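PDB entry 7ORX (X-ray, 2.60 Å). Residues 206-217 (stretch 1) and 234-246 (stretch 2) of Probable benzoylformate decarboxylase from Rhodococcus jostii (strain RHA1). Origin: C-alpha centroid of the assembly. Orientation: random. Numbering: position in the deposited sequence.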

# COMPACT_ATOMS: atom_id res chain seq x y z
N PRO C 206 -22.47 38.18 11.12
CA PRO C 206 -22.01 36.81 10.89
C PRO C 206 -22.75 36.12 9.75
O PRO C 206 -23.83 36.57 9.41
CB PRO C 206 -22.43 36.12 12.19
CG PRO C 206 -23.72 36.76 12.53
CD PRO C 206 -23.52 38.21 12.13
N VAL C 207 -22.19 35.06 9.20
CA VAL C 207 -22.80 34.25 8.10
C VAL C 207 -22.60 32.77 8.44
O VAL C 207 -21.51 32.43 8.97
CB VAL C 207 -22.19 34.61 6.74
CG1 VAL C 207 -20.68 34.38 6.65
CG2 VAL C 207 -22.89 33.87 5.62
N LEU C 208 -23.63 31.95 8.22
CA LEU C 208 -23.57 30.49 8.36
C LEU C 208 -23.29 29.90 6.99
O LEU C 208 -24.02 30.23 6.06
CB LEU C 208 -24.92 29.96 8.84
CG LEU C 208 -25.42 30.45 10.20
CD1 LEU C 208 -26.24 29.34 10.84
CD2 LEU C 208 -24.27 30.85 11.11
N VAL C 209 -22.30 29.02 6.90
CA VAL C 209 -22.06 28.23 5.66
C VAL C 209 -22.29 26.79 6.06
O VAL C 209 -21.74 26.44 7.06
CB VAL C 209 -20.65 28.48 5.16
CG1 VAL C 209 -20.33 27.65 3.93
CG2 VAL C 209 -20.44 29.96 4.89
N LEU C 210 -23.17 26.07 5.38
CA LEU C 210 -23.67 24.76 5.86
C LEU C 210 -23.30 23.68 4.86
O LEU C 210 -23.40 23.90 3.65
CB LEU C 210 -25.19 24.82 6.08
CG LEU C 210 -25.62 25.77 7.19
CD1 LEU C 210 -27.12 25.76 7.44
CD2 LEU C 210 -24.92 25.48 8.48
N GLY C 211 -22.91 22.52 5.38
CA GLY C 211 -22.47 21.38 4.56
C GLY C 211 -23.35 20.17 4.77
O GLY C 211 -24.27 20.17 5.59
N PRO C 212 -23.00 19.07 4.07
CA PRO C 212 -23.87 17.91 3.95
C PRO C 212 -24.13 17.34 5.33
O PRO C 212 -25.23 16.83 5.53
CB PRO C 212 -23.17 16.93 3.00
CG PRO C 212 -21.80 17.47 2.78
CD PRO C 212 -21.77 18.90 3.30
N ALA C 213 -23.15 17.40 6.23
CA ALA C 213 -23.27 16.72 7.54
C ALA C 213 -24.42 17.32 8.35
O ALA C 213 -24.94 16.65 9.17
CB ALA C 213 -21.98 16.77 8.29
N VAL C 214 -24.87 18.53 8.07
CA VAL C 214 -26.08 19.09 8.74
C VAL C 214 -27.27 18.26 8.30
O VAL C 214 -28.03 17.87 9.17
CB VAL C 214 -26.31 20.57 8.42
CG1 VAL C 214 -27.59 21.07 9.07
CG2 VAL C 214 -25.13 21.44 8.86
N ASP C 215 -27.41 17.97 7.01
CA ASP C 215 -28.54 17.16 6.47
C ASP C 215 -28.40 15.73 7.01
O ASP C 215 -29.36 15.24 7.60
CB ASP C 215 -28.63 17.18 4.94
CG ASP C 215 -29.94 16.69 4.37
OD1 ASP C 215 -31.02 17.21 4.83
OD2 ASP C 215 -29.90 15.82 3.45
N ALA C 216 -27.24 15.10 6.86
CA ALA C 216 -26.94 13.74 7.41
C ALA C 216 -27.38 13.61 8.87
O ALA C 216 -27.92 12.57 9.19
CB ALA C 216 -25.49 13.39 7.25
N ASP C 217 -27.17 14.63 9.72
CA ASP C 217 -27.40 14.55 11.20
C ASP C 217 -28.82 15.01 11.53
O ASP C 217 -29.11 15.19 12.74
CB ASP C 217 -26.34 15.33 12.00
CG ASP C 217 -25.14 14.46 12.43
OD1 ASP C 217 -24.77 13.50 11.65
OD2 ASP C 217 -24.57 14.72 13.60
N VAL C 234 -27.55 32.52 5.24
CA VAL C 234 -27.10 31.11 5.16
C VAL C 234 -26.74 30.80 3.72
O VAL C 234 -27.58 30.93 2.89
CB VAL C 234 -28.19 30.16 5.67
CG1 VAL C 234 -27.82 28.71 5.42
CG2 VAL C 234 -28.47 30.39 7.14
N TRP C 235 -25.51 30.41 3.47
CA TRP C 235 -25.03 29.84 2.20
C TRP C 235 -24.78 28.36 2.39
O TRP C 235 -24.43 27.94 3.52
CB TRP C 235 -23.72 30.49 1.80
CG TRP C 235 -23.83 31.94 1.52
CD1 TRP C 235 -23.85 32.97 2.40
CD2 TRP C 235 -23.92 32.50 0.21
NE1 TRP C 235 -23.96 34.16 1.71
CE2 TRP C 235 -23.99 33.89 0.37
CE3 TRP C 235 -23.96 31.94 -1.08
CZ2 TRP C 235 -24.10 34.73 -0.72
CZ3 TRP C 235 -24.11 32.78 -2.16
CH2 TRP C 235 -24.18 34.16 -1.98
N ILE C 236 -24.87 27.60 1.31
CA ILE C 236 -24.44 26.18 1.32
C ILE C 236 -22.97 26.14 0.91
O ILE C 236 -22.61 26.81 -0.07
CB ILE C 236 -25.37 25.38 0.40
CG1 ILE C 236 -26.78 25.33 0.98
CG2 ILE C 236 -24.83 23.98 0.14
CD1 ILE C 236 -27.78 24.64 0.06
N ALA C 237 -22.14 25.35 1.58
CA ALA C 237 -20.74 25.18 1.20
C ALA C 237 -20.63 24.71 -0.24
O ALA C 237 -21.44 23.93 -0.74
CB ALA C 237 -20.10 24.15 2.10
N PRO C 238 -19.54 25.08 -0.92
CA PRO C 238 -19.35 24.75 -2.32
C PRO C 238 -19.31 23.26 -2.65
O PRO C 238 -18.93 22.54 -1.86
CB PRO C 238 -18.00 25.36 -2.68
CG PRO C 238 -17.30 25.46 -1.36
CD PRO C 238 -18.40 25.81 -0.37
N SER C 239 -19.66 22.91 -3.89
CA SER C 239 -19.72 21.53 -4.41
C SER C 239 -20.56 20.73 -3.42
O SER C 239 -20.12 19.70 -2.89
CB SER C 239 -18.31 20.95 -4.57
OG SER C 239 -17.41 21.83 -5.26
N PRO C 240 -21.84 21.15 -3.19
CA PRO C 240 -22.72 20.43 -2.28
C PRO C 240 -23.20 19.10 -2.86
O PRO C 240 -23.45 18.97 -4.05
CB PRO C 240 -23.91 21.38 -2.16
CG PRO C 240 -23.97 22.08 -3.48
CD PRO C 240 -22.52 22.26 -3.88
N SER C 241 -23.37 18.14 -2.00
CA SER C 241 -23.88 16.78 -2.28
C SER C 241 -25.23 16.65 -1.58
O SER C 241 -25.90 15.70 -1.91
CB SER C 241 -22.86 15.78 -1.76
OG SER C 241 -22.40 16.18 -0.45
N ARG C 242 -25.56 17.51 -0.59
CA ARG C 242 -26.87 17.47 0.10
C ARG C 242 -27.36 18.90 0.29
O ARG C 242 -26.59 19.83 0.13
CB ARG C 242 -26.75 16.74 1.43
CG ARG C 242 -26.16 15.34 1.28
CD ARG C 242 -26.05 14.62 2.63
NE ARG C 242 -27.36 14.32 3.18
CZ ARG C 242 -27.67 13.25 3.87
NH1 ARG C 242 -26.74 12.34 4.11
NH2 ARG C 242 -28.91 13.07 4.30
N CYS C 243 -28.62 19.07 0.62
CA CYS C 243 -29.18 20.39 0.91
C CYS C 243 -29.49 20.46 2.40
O CYS C 243 -30.37 19.75 2.90
CB CYS C 243 -30.46 20.64 0.13
SG CYS C 243 -31.20 22.22 0.58
N PRO C 244 -28.73 21.25 3.17
CA PRO C 244 -28.89 21.30 4.61
C PRO C 244 -29.84 22.36 5.16
O PRO C 244 -29.89 22.57 6.38
CB PRO C 244 -27.47 21.66 5.05
CG PRO C 244 -27.00 22.58 3.95
CD PRO C 244 -27.54 21.93 2.70
N PHE C 245 -30.60 23.01 4.30
CA PHE C 245 -31.41 24.17 4.75
C PHE C 245 -32.57 24.38 3.81
O PHE C 245 -32.43 24.14 2.62
CB PHE C 245 -30.51 25.40 4.73
CG PHE C 245 -30.98 26.52 5.59
CD1 PHE C 245 -30.76 26.49 6.95
CD2 PHE C 245 -31.56 27.64 5.02
CE1 PHE C 245 -31.17 27.54 7.76
CE2 PHE C 245 -31.95 28.70 5.83
CZ PHE C 245 -31.77 28.65 7.20
N PRO C 246 -33.73 24.88 4.29
CA PRO C 246 -34.84 25.20 3.39
C PRO C 246 -34.44 26.28 2.37
O PRO C 246 -33.98 27.31 2.77
CB PRO C 246 -35.97 25.67 4.33
CG PRO C 246 -35.53 25.42 5.75
CD PRO C 246 -34.02 25.17 5.70

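Pro206 lies out of reach of stretch 2, so the contact begins at Val207, whose CG2 approaches Trp235 CD1 at 3.5 Å, near the plane of the indole and therefore at its edge. From Leu208 the backbones pair as parallel strands, with axes 25° apart and CA atoms 4.8 Å apart at Leu208–Val234, Val209–Trp235 and Leu210–Ile236. Three hydrogen bonds define this register: Trp235 N to Leu208 O (3.0 Å, 158° at the hydrogen), Leu210 N to Trp235 O (2.9 Å, 148°) and Ala237 N to Leu210 O (2.8 Å, 170°). The last continues the ladder just beyond the second strand.

Side chains alternate across the sheet. Val209 shares a face with Trp235, and its t rotamer sets CG1 4.0 Å from Ala237 CB. Leu208 and Leu210 occupy the other face with Val234 and Ile236. Leu210 is extensively covered: its CD1 lies 3.6 Å from Val234 CG1 and 3.7 Å from Phe245 CD1, while its CB meets Pro244 CG at 3.6 Å. A branched aliphatic chain suits this buried site, where Val234, Pro244 and Phe245 offer apolar surfaces.

The strand ends at Leu210; Gly211 follows in the loop, where an ideal CB would lie 2.8 Å from Pro212 CD and clash. Next, Pro212 CB lies against the aliphatic part of Arg242 at CD (3.7 Å); in the helix, Val214 CB makes an apolar contact with Pro244 CB (3.7 Å).

The CA-to-CB bond of Asp215 points toward stretch 2, and the residue supplies the charged contact. Its OD2 accepts from Arg242 NE (3.0 Å, 152°) and from Arg242 NH2 (3.0 Å, 143°), a salt bridge that pairs opposite charges at two buried residues; Asp215 OD1 is hydrogen-bonded elsewhere in the structure. Ala216 CB lies over one face of the guanidinium, 3.5 Å from Arg242 NH1. Asp217, leaving helical geometry, makes no contact. In total, 811 Å² is buried, both sides summed.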